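Long-range contact in cellulase (glycosyl hydrolase family 5) (Bacteroides ovatus, PDB 3ZMR), which cuts beta-1,4-glucosidic linkages within the xyloglucan backbone, retaining the beta-configuration and releasing xyloglucan oligosaccharides: residues H300-V313 and P323-Y337. Residues are numbered along the deposited sequence; the frame is centred on the assembly and turned at random. Where two conformers were deposited one is given.
With EDO (1,2-ethanediol), chain J.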
ATOM      1  N   HIS A 300      14.946   7.779   6.578  1.00  8.72           N
ATOM      2  CA  HIS A 300      15.459   7.977   5.217  1.00  8.98           C
ATOM      3  C   HIS A 300      15.565   6.653   4.463  1.00  7.90           C
ATOM      4  O   HIS A 300      15.297   6.599   3.277  1.00  9.63           O
ATOM      5  CB  HIS A 300      16.833   8.656   5.288  1.00 11.10           C
ATOM      6  CG  HIS A 300      17.453   8.946   3.952  1.00 10.04           C
ATOM      7  ND1 HIS A 300      17.093  10.039   3.211  1.00 11.29           N
ATOM      8  CD2 HIS A 300      18.371   8.275   3.212  1.00 12.09           C
ATOM      9  CE1 HIS A 300      17.800  10.070   2.092  1.00 15.69           C
ATOM     10  NE2 HIS A 300      18.575   9.007   2.063  1.00 15.28           N
ATOM     11  N   TYR A 301      15.904   5.591   5.198  1.00  8.25           N
ATOM     12  CA  TYR A 301      16.209   4.276   4.647  1.00 10.26           C
ATOM     13  C   TYR A 301      15.133   3.208   4.875  1.00  8.27           C
ATOM     14  O   TYR A 301      15.242   2.097   4.334  1.00  9.80           O
ATOM     15  CB  TYR A 301      17.501   3.758   5.274  1.00  9.07           C
ATOM     16  CG  TYR A 301      18.737   4.561   4.925  1.00  9.68           C
ATOM     17  CD1 TYR A 301      19.297   4.507   3.634  1.00 11.57           C
ATOM     18  CD2 TYR A 301      19.364   5.369   5.865  1.00 12.98           C
ATOM     19  CE1 TYR A 301      20.452   5.200   3.297  1.00 14.03           C
ATOM     20  CE2 TYR A 301      20.513   6.069   5.530  1.00 11.65           C
ATOM     21  CZ  TYR A 301      21.026   5.983   4.249  1.00  9.34           C
ATOM     22  OH  TYR A 301      22.164   6.680   3.940  1.00 14.71           O
ATOM     23  N   ARG A 302      14.137   3.510   5.711  1.00  7.98           N
ATOM     24  CA  ARG A 302      13.181   2.492   6.130  1.00  8.25           C
ATOM     25  C   ARG A 302      12.430   1.953   4.937  1.00  8.07           C
ATOM     26  O   ARG A 302      12.104   2.685   3.998  1.00  8.43           O
ATOM     27  CB  ARG A 302      12.229   3.098   7.146  1.00  7.14           C
ATOM     28  CG  ARG A 302      11.291   2.113   7.801  1.00  8.24           C
ATOM     29  CD  ARG A 302      10.450   2.662   8.988  1.00  8.01           C
ATOM     30  NE  ARG A 302      11.277   3.395   9.935  1.00  7.10           N
ATOM     31  CZ  ARG A 302      12.195   2.852  10.741  1.00  6.87           C
ATOM     32  NH1 ARG A 302      12.380   1.522  10.839  1.00  8.73           N
ATOM     33  NH2 ARG A 302      12.986   3.649  11.455  1.00  9.81           N
ATOM     34  N   HIS A 303      12.089   0.685   4.990  1.00  7.89           N
ATOM     35  CA  HIS A 303      11.260   0.099   3.938  1.00  8.10           C
ATOM     36  C   HIS A 303       9.826   0.479   4.188  1.00  7.36           C
ATOM     37  O   HIS A 303       9.292   0.312   5.289  1.00  8.32           O
ATOM     38  CB  HIS A 303      11.406  -1.418   3.936  1.00  8.48           C
ATOM     39  CG  HIS A 303      12.812  -1.874   3.645  1.00  8.09           C
ATOM     40  ND1 HIS A 303      13.216  -2.368   2.414  1.00  9.47           N
ATOM     41  CD2 HIS A 303      13.906  -1.901   4.440  1.00  8.72           C
ATOM     42  CE1 HIS A 303      14.494  -2.694   2.484  1.00 11.13           C
ATOM     43  NE2 HIS A 303      14.935  -2.399   3.696  1.00 10.22           N
ATOM     44  N   LEU A 304       9.226   1.069   3.164  1.00  6.57           N
ATOM     45  CA  LEU A 304       7.852   1.588   3.217  1.00  7.52           C
ATOM     46  C   LEU A 304       6.944   0.765   2.311  1.00  7.56           C
ATOM     47  O   LEU A 304       7.360   0.278   1.265  1.00  9.88           O
ATOM     48  CB  LEU A 304       7.811   3.068   2.828  1.00  7.70           C
ATOM     49  CG  LEU A 304       8.739   4.017   3.602  1.00  8.75           C
ATOM     50  CD1 LEU A 304       8.542   5.439   3.123  1.00 10.00           C
ATOM     51  CD2 LEU A 304       8.559   3.922   5.104  1.00 12.49           C
ATOM     52  N   ILE A 305       5.669   0.703   2.690  1.00  6.74           N
ATOM     53  CA  ILE A 305       4.700  -0.131   2.018  1.00  6.88           C
ATOM     54  C   ILE A 305       3.522   0.754   1.601  1.00  6.44           C
ATOM     55  O   ILE A 305       2.897   1.411   2.453  1.00  7.39           O
ATOM     56  CB  ILE A 305       4.183  -1.251   2.920  1.00  6.87           C
ATOM     57  CG1 ILE A 305       5.306  -2.102   3.475  1.00  7.54           C
ATOM     58  CG2 ILE A 305       3.161  -2.106   2.179  1.00  8.33           C
ATOM     59  CD1 ILE A 305       4.911  -2.887   4.700  1.00  9.77           C
ATOM     60  N   VAL A 306       3.243   0.805   0.296  1.00  7.98           N
ATOM     61  CA  VAL A 306       2.181   1.599  -0.264  1.00  7.02           C
ATOM     62  C   VAL A 306       1.142   0.692  -0.908  1.00  6.70           C
ATOM     63  O   VAL A 306       1.441  -0.446  -1.290  1.00  7.62           O
ATOM     64  CB  VAL A 306       2.733   2.668  -1.254  1.00  7.80           C
ATOM     65  CG1 VAL A 306       3.579   3.693  -0.499  1.00 12.32           C
ATOM     66  CG2 VAL A 306       3.470   2.036  -2.434  1.00  9.28           C
ATOM     67  N   GLN A 307      -0.108   1.171  -0.976  1.00  8.03           N
ATOM     68  CA  GLN A 307      -1.230   0.303  -1.292  1.00  6.47           C
ATOM     69  C   GLN A 307      -1.831   0.539  -2.664  1.00  6.36           C
ATOM     70  O   GLN A 307      -1.911   1.683  -3.152  1.00  8.82           O
ATOM     71  CB  GLN A 307      -2.340   0.519  -0.267  1.00  7.90           C
ATOM     72  CG  GLN A 307      -2.005   0.044   1.137  1.00  8.53           C
ATOM     73  CD  GLN A 307      -0.855   0.801   1.751  1.00  7.63           C
ATOM     74  OE1 GLN A 307      -0.830   2.055   1.767  1.00  8.42           O
ATOM     75  NE2 GLN A 307       0.109   0.066   2.280  1.00  7.42           N
ATOM     76  N   ALA A 308      -2.249  -0.550  -3.286  1.00  7.46           N
ATOM     77  CA  ALA A 308      -3.123  -0.460  -4.460  1.00  8.41           C
ATOM     78  C   ALA A 308      -4.489   0.113  -4.065  1.00  7.64           C
ATOM     79  O   ALA A 308      -4.867   0.091  -2.891  1.00  7.81           O
ATOM     80  CB  ALA A 308      -3.290  -1.821  -5.080  1.00 10.08           C
ATOM     81  N   TYR A 309      -5.204   0.628  -5.055  1.00  9.21           N
ATOM     82  CA  TYR A 309      -6.550   1.149  -4.847  1.00  9.33           C
ATOM     83  C   TYR A 309      -7.410  -0.016  -4.317  1.00  7.83           C
ATOM     84  O   TYR A 309      -7.421  -1.084  -4.912  1.00  9.14           O
ATOM     85  CB  TYR A 309      -7.115   1.720  -6.143  1.00  9.57           C
ATOM     86  CG  TYR A 309      -8.370   2.547  -5.928  1.00  9.61           C
ATOM     87  CD1 TYR A 309      -9.618   1.942  -5.831  1.00 10.63           C
ATOM     88  CD2 TYR A 309      -8.307   3.932  -5.801  1.00 10.23           C
ATOM     89  CE1 TYR A 309     -10.760   2.693  -5.598  1.00 10.97           C
ATOM     90  CE2 TYR A 309      -9.456   4.698  -5.598  1.00 10.24           C
ATOM     91  CZ  TYR A 309     -10.674   4.066  -5.486  1.00 10.24           C
ATOM     92  OH  TYR A 309     -11.785   4.856  -5.281  1.00 12.12           O
ATOM     93  N   ASN A 310      -8.119   0.205  -3.192  1.00 11.21           N
ATOM     94  CA  ASN A 310      -8.935  -0.870  -2.592  0.50  9.76           C
ATOM     95  C   ASN A 310      -8.074  -2.074  -2.141  1.00  9.93           C
ATOM     96  O   ASN A 310      -8.617  -3.150  -1.880  1.00 11.26           O
ATOM     97  CB  ASN A 310      -9.990  -1.427  -3.590  0.50 11.76           C
ATOM     98  CG  ASN A 310     -11.277  -0.607  -3.693  0.50  9.10           C
ATOM     99  OD1 ASN A 310     -11.473   0.431  -3.064  0.50 12.64           O
ATOM    100  ND2 ASN A 310     -12.166  -1.101  -4.521  0.50 12.09           N
ATOM    101  N   THR A 311      -6.748  -1.910  -2.118  1.00  8.64           N
ATOM    102  CA  THR A 311      -5.763  -3.050  -2.039  1.00  8.77           C
ATOM    103  C   THR A 311      -6.092  -4.169  -3.068  1.00  9.11           C
ATOM    104  O   THR A 311      -5.782  -5.336  -2.876  1.00 12.33           O
ATOM    105  CB  THR A 311      -5.566  -3.629  -0.633  1.00 10.10           C
ATOM    106  OG1 THR A 311      -6.818  -4.115  -0.131  1.00 13.00           O
ATOM    107  CG2 THR A 311      -4.979  -2.606   0.283  1.00 10.76           C
ATOM    108  N   ASP A 312      -6.682  -3.780  -4.195  1.00  8.43           N
ATOM    109  CA  ASP A 312      -7.163  -4.777  -5.165  1.00  8.84           C
ATOM    110  C   ASP A 312      -6.077  -5.122  -6.175  1.00  8.51           C
ATOM    111  O   ASP A 312      -5.469  -4.229  -6.776  1.00  9.67           O
ATOM    112  CB  ASP A 312      -8.389  -4.239  -5.906  1.00  9.20           C
ATOM    113  CG  ASP A 312      -8.922  -5.202  -6.920  1.00 11.37           C
ATOM    114  OD1 ASP A 312      -9.543  -6.197  -6.500  1.00 16.55           O
ATOM    115  OD2 ASP A 312      -8.687  -5.022  -8.123  1.00 12.82           O
ATOM    116  N   VAL A 313      -5.862  -6.421  -6.394  1.00  8.78           N
ATOM    117  CA  VAL A 313      -4.830  -6.883  -7.309  1.00  8.46           C
ATOM    118  C   VAL A 313      -5.021  -6.351  -8.725  1.00  9.91           C
ATOM    119  O   VAL A 313      -4.079  -5.798  -9.313  1.00  9.28           O
ATOM    120  CB  VAL A 313      -4.695  -8.415  -7.300  1.00  9.40           C
ATOM    121  CG1 VAL A 313      -3.720  -8.871  -8.403  1.00 10.78           C
ATOM    122  CG2 VAL A 313      -4.219  -8.903  -5.932  1.00 11.96           C
ATOM    123  N   PRO A 323       5.390   5.670  -6.126  1.00  9.45           N
ATOM    124  CA  PRO A 323       5.745   6.999  -5.678  1.00 10.00           C
ATOM    125  C   PRO A 323       7.209   7.338  -6.019  1.00  8.69           C
ATOM    126  O   PRO A 323       8.052   6.469  -6.076  1.00 11.81           O
ATOM    127  CB  PRO A 323       5.570   6.932  -4.159  1.00 11.39           C
ATOM    128  CG  PRO A 323       4.665   5.765  -3.904  1.00 17.86           C
ATOM    129  CD  PRO A 323       5.009   4.797  -5.006  1.00 12.07           C
ATOM    130  N   LEU A 324       7.470   8.637  -6.168  1.00  9.33           N
ATOM    131  CA  LEU A 324       8.829   9.129  -6.204  1.00  9.39           C
ATOM    132  C   LEU A 324       9.417   9.011  -4.798  1.00  8.50           C
ATOM    133  O   LEU A 324       8.719   9.176  -3.793  1.00 11.62           O
ATOM    134  CB  LEU A 324       8.879  10.611  -6.635  1.00 15.26           C
ATOM    135  CG  LEU A 324       8.327  10.965  -8.008  1.00 15.15           C
ATOM    136  CD1 LEU A 324       8.336  12.490  -8.170  1.00 24.02           C
ATOM    137  CD2 LEU A 324       9.124  10.281  -9.107  1.00 25.47           C
ATOM    138  N   ASP A 325      10.691   8.736  -4.717  1.00 11.23           N
ATOM    139  CA  ASP A 325      11.355   8.548  -3.426  1.00 10.71           C
ATOM    140  C   ASP A 325      12.779   9.153  -3.511  1.00  9.57           C
ATOM    141  O   ASP A 325      13.299   9.422  -4.598  1.00 13.30           O
ATOM    142  CB  ASP A 325      11.355   7.035  -3.071  1.00  9.45           C
ATOM    143  CG  ASP A 325      11.604   6.735  -1.579  1.00  9.49           C
ATOM    144  OD1 ASP A 325      11.835   7.674  -0.746  1.00 10.73           O
ATOM    145  OD2 ASP A 325      11.509   5.530  -1.225  1.00  9.86           O
ATOM    146  N   ILE A 326      13.392   9.332  -2.345  1.00 10.32           N
ATOM    147  CA  ILE A 326      14.720   9.936  -2.187  1.00 12.38           C
ATOM    148  C   ILE A 326      15.823   8.867  -2.061  1.00 12.19           C
ATOM    149  O   ILE A 326      17.009   9.186  -2.140  1.00 16.85           O
ATOM    150  CB  ILE A 326      14.758  10.845  -0.923  1.00 16.11           C
ATOM    151  CG1 ILE A 326      16.019  11.733  -0.877  1.00 22.48           C
ATOM    152  CG2 ILE A 326      14.631  10.002   0.370  1.00 17.81           C
ATOM    153  CD1 ILE A 326      16.076  12.772  -1.963  1.00 59.69           C
ATOM    154  N   VAL A 327      15.419   7.596  -1.896  1.00 10.47           N
ATOM    155  CA  VAL A 327      16.299   6.427  -1.857  1.00 10.81           C
ATOM    156  C   VAL A 327      15.782   5.432  -2.878  1.00 10.96           C
ATOM    157  O   VAL A 327      14.596   5.449  -3.225  1.00 12.60           O
ATOM    158  CB  VAL A 327      16.383   5.758  -0.487  1.00 14.67           C
ATOM    159  CG1 VAL A 327      17.228   6.587   0.464  1.00 18.76           C
ATOM    160  CG2 VAL A 327      14.986   5.463   0.053  1.00 11.86           C
ATOM    161  N   GLN A 328      16.692   4.597  -3.375  1.00 11.75           N
ATOM    162  CA  GLN A 328      16.360   3.599  -4.382  1.00 12.32           C
ATOM    163  C   GLN A 328      15.893   2.291  -3.712  1.00  9.69           C
ATOM    164  O   GLN A 328      16.485   1.830  -2.724  1.00 11.31           O
ATOM    165  CB  GLN A 328      17.538   3.292  -5.328  1.00 15.53           C
ATOM    166  CG  GLN A 328      18.006   4.472  -6.171  1.00 18.24           C
ATOM    167  CD  GLN A 328      18.977   4.084  -7.290  1.00 59.37           C
ATOM    168  OE1 GLN A 328      18.590   3.431  -8.261  1.00 94.60           O
ATOM    169  NE2 GLN A 328      20.225   4.513  -7.169  1.00 77.33           N
ATOM    170  N   ASN A 329      14.800   1.749  -4.257  1.00 10.31           N
ATOM    171  CA  ASN A 329      14.393   0.353  -4.006  1.00 10.51           C
ATOM    172  C   ASN A 329      14.098   0.092  -2.505  1.00  8.51           C
ATOM    173  O   ASN A 329      14.584  -0.914  -1.924  1.00 11.14           O
ATOM    174  CB  ASN A 329      15.449  -0.642  -4.535  1.00 12.82           C
ATOM    175  CG  ASN A 329      15.725  -0.464  -6.001  1.00 14.23           C
ATOM    176  OD1 ASN A 329      16.888  -0.384  -6.404  1.00 21.49           O
ATOM    177  ND2 ASN A 329      14.701  -0.395  -6.794  1.00 13.41           N
ATOM    178  N   ARG A 330      13.327   1.006  -1.895  1.00  8.28           N
ATOM    179  CA  ARG A 330      12.916   0.847  -0.495  0.50  8.76           C
ATOM    180  C   ARG A 330      11.394   0.954  -0.333  1.00  8.91           C
ATOM    181  O   ARG A 330      10.899   1.370   0.738  1.00  8.98           O
ATOM    182  CB  ARG A 330      13.634   1.834   0.423  0.50  8.91           C
ATOM    183  CG  ARG A 330      15.145   1.631   0.549  0.50  9.48           C
ATOM    184  CD  ARG A 330      15.505   0.258   1.102  0.50  9.59           C
ATOM    185  NE  ARG A 330      16.932   0.117   1.439  0.50 12.38           N
ATOM    186  CZ  ARG A 330      17.899  -0.127   0.552  0.50 12.32           C
ATOM    187  NH1 ARG A 330      17.609  -0.293  -0.744  0.50 13.53           N
ATOM    188  NH2 ARG A 330      19.157  -0.242   0.978  0.50 16.38           N
ATOM    189  N   ILE A 331      10.668   0.553  -1.380  1.00  8.54           N
ATOM    190  CA  ILE A 331       9.203   0.531  -1.387  1.00  7.78           C
ATOM    191  C   ILE A 331       8.652  -0.840  -1.794  1.00  8.40           C
ATOM    192  O   ILE A 331       9.088  -1.481  -2.759  1.00 10.03           O
ATOM    193  CB  ILE A 331       8.601   1.626  -2.291  1.00 11.85           C
ATOM    194  CG1 ILE A 331       8.952   3.023  -1.713  1.00 12.52           C
ATOM    195  CG2 ILE A 331       7.072   1.481  -2.373  1.00 15.67           C
ATOM    196  CD1 ILE A 331       8.543   4.218  -2.518  1.00 15.04           C
ATOM    197  N   PHE A 332       7.677  -1.285  -1.006  1.00  7.48           N
ATOM    198  CA  PHE A 332       6.837  -2.455  -1.322  1.00  6.82           C
ATOM    199  C   PHE A 332       5.451  -1.991  -1.799  1.00  8.21           C
ATOM    200  O   PHE A 332       4.945  -0.968  -1.309  1.00  8.21           O
ATOM    201  CB  PHE A 332       6.499  -3.261  -0.059  1.00  7.81           C
ATOM    202  CG  PHE A 332       7.612  -4.088   0.531  1.00  6.67           C
ATOM    203  CD1 PHE A 332       8.668  -3.521   1.238  1.00  8.36           C
ATOM    204  CD2 PHE A 332       7.519  -5.478   0.495  1.00  7.10           C
ATOM    205  CE1 PHE A 332       9.648  -4.328   1.836  1.00  8.53           C
ATOM    206  CE2 PHE A 332       8.479  -6.287   1.077  1.00  8.57           C
ATOM    207  CZ  PHE A 332       9.554  -5.726   1.757  1.00  9.30           C
ATOM    208  N   LEU A 333       4.809  -2.810  -2.630  1.00  7.57           N
ATOM    209  CA  LEU A 333       3.372  -2.701  -2.910  1.00  7.96           C
ATOM    210  C   LEU A 333       2.614  -3.649  -1.982  1.00  7.37           C
ATOM    211  O   LEU A 333       3.085  -4.768  -1.691  1.00  9.55           O
ATOM    212  CB  LEU A 333       3.085  -3.133  -4.357  1.00  8.56           C
ATOM    213  CG  LEU A 333       1.617  -3.273  -4.767  1.00  9.46           C
ATOM    214  CD1 LEU A 333       0.934  -1.920  -4.776  1.00  9.77           C
ATOM    215  CD2 LEU A 333       1.537  -3.856  -6.155  1.00 10.56           C
ATOM    216  N   GLU A 334       1.423  -3.214  -1.543  1.00  7.48           N
ATOM    217  CA  GLU A 334       0.492  -4.050  -0.771  1.00  7.48           C
ATOM    218  C   GLU A 334      -0.846  -4.206  -1.499  1.00  6.86           C
ATOM    219  O   GLU A 334      -1.465  -3.227  -1.901  1.00  8.51           O
ATOM    220  CB  GLU A 334       0.243  -3.458   0.617  1.00  7.49           C
ATOM    221  CG  GLU A 334      -0.779  -4.220   1.450  1.00  8.09           C
ATOM    222  CD  GLU A 334      -0.945  -3.703   2.853  1.00  9.24           C
ATOM    223  OE1 GLU A 334      -0.443  -2.573   3.158  1.00  9.50           O
ATOM    224  OE2 GLU A 334      -1.601  -4.428   3.666  1.00 10.25           O
ATOM    225  N   CYS A 335      -1.275  -5.468  -1.603  1.00  7.76           N
ATOM    226  CA  CYS A 335      -2.623  -5.850  -1.981  1.00  7.95           C
ATOM    227  C   CYS A 335      -3.177  -6.771  -0.902  1.00  7.52           C
ATOM    228  O   CYS A 335      -2.419  -7.354  -0.110  1.00  8.16           O
ATOM    229  CB  CYS A 335      -2.651  -6.597  -3.312  1.00  8.40           C
ATOM    230  SG  CYS A 335      -2.039  -5.630  -4.726  1.00 10.52           S
ATOM    231  N   HIS A 336      -4.504  -6.893  -0.873  1.00  7.93           N
ATOM    232  CA  HIS A 336      -5.175  -7.884  -0.056  1.00  7.72           C
ATOM    233  C   HIS A 336      -5.839  -8.871  -0.989  1.00  8.15           C
ATOM    234  O   HIS A 336      -6.103  -8.549  -2.144  1.00 11.61           O
ATOM    235  CB  HIS A 336      -6.178  -7.223   0.898  1.00  7.64           C
ATOM    236  CG  HIS A 336      -5.569  -6.273   1.876  1.00  9.16           C
ATOM    237  ND1 HIS A 336      -6.311  -5.422   2.659  1.00 10.18           N
ATOM    238  CD2 HIS A 336      -4.276  -6.060   2.212  1.00 10.14           C
ATOM    239  CE1 HIS A 336      -5.492  -4.716   3.420  1.00  8.73           C
ATOM    240  NE2 HIS A 336      -4.253  -5.073   3.153  1.00  9.42           N
ATOM    241  N   TYR A 337      -6.149 -10.062  -0.488  1.00  8.58           N
ATOM    242  CA  TYR A 337      -6.683 -11.117  -1.381  1.00  8.52           C
ATOM    243  C   TYR A 337      -7.679 -11.975  -0.606  1.00  8.35           C
ATOM    244  O   TYR A 337      -7.304 -12.730   0.288  1.00  9.53           O
ATOM    245  CB  TYR A 337      -5.570 -11.998  -1.966  1.00  8.95           C
ATOM    246  CG  TYR A 337      -6.098 -12.910  -3.040  1.00  9.44           C
ATOM    247  CD1 TYR A 337      -6.441 -12.422  -4.298  1.00 14.36           C
ATOM    248  CD2 TYR A 337      -6.336 -14.253  -2.772  1.00 10.66           C
ATOM    249  CE1 TYR A 337      -6.977 -13.259  -5.256  1.00 11.75           C
ATOM    250  CE2 TYR A 337      -6.858 -15.103  -3.722  1.00 15.96           C
ATOM    251  CZ  TYR A 337      -7.174 -14.596  -4.976  1.00 13.06           C
ATOM    252  OH  TYR A 337      -7.703 -15.422  -5.943  1.00 12.45           O
TER
HETATM  253  C1  EDO J1516      -9.867  -6.022  -2.918  1.00 28.79           C
HETATM  254  O1  EDO J1516      -9.851  -7.091  -3.890  1.00 21.31           O
HETATM  255  C2  EDO J1516      -9.116  -6.411  -1.640  1.00 30.99           C
HETATM  256  O2  EDO J1516      -9.840  -7.439  -0.947  1.00 53.53           O
HETATM  257  O   HOH W   1      -7.360  -8.275  -4.525  1.00 10.91           O
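Glu334 holds its CG anti to the backbone N (chi1 176°) and stays extended beyond it, while Gln307 bends at chi2, and these torsions bring Gln307 NE2 to Glu334 OE1 at 2.8 Å; Gln307 OE1 is hydrogen-bonded to Thr260 OG1. The two residues face into the (beta/alpha)8 barrel of the family 5 glycoside hydrolases, on neighbouring parallel strands 304-307 and 331-337, joined through helix 313-319 as a beta-alpha-beta crossover. Parallel pairing is evident because one residue bonds to both neighbours of its partner: Leu304 N to Arg330 O and Phe332 N to Leu304 O flank Ile331, and Val306 likewise joins Phe332 O and Glu334 N; Ala308 N to Glu334 O follows. On the face turned to the surrounding helices, Val306 CG2 packs 3.6 Å from Ile331 CG2.

The Glu334 carboxylate is gripped from several directions. Gln307 NE2 meets OE1 on its anti side, whereas His336 NE2 donates to OE2 from above the carboxylate plane, at 2.8 Å. This NE2-OE2 bond lies almost in the imidazole plane and so helps fix the ring's rotation. Arg172 adds a salt bridge to OE2, which would favour the charged form. Thr311 CG2 covers one ring face, 3.8 Å from the His336 centroid and only 6° off the normal. His336 ND1 is hydrogen-bonded to Glu262, the proton donor by similarity, and the ring touches bound glucose, making Glu334 a second-shell residue. With an alanine in place of His336, the ring's bonds to Glu262 OE2 and Glu334 OE2 would probably be lost, leaving Glu334 OE2 to Arg172 and uncovering the Thr311 methyl.

At the opposite barrel end, Arg330 CD sits over one face of His303, 3.7 Å from the ring centroid, with guanidinium and imidazole planes 11° apart; His303 ND1 is hydrogen-bonded to Ser115 OG. Beyond the sheet pairing, His336 N donates to Thr311 O at 2.8 Å, in the carbonyl plane and on a lone pair.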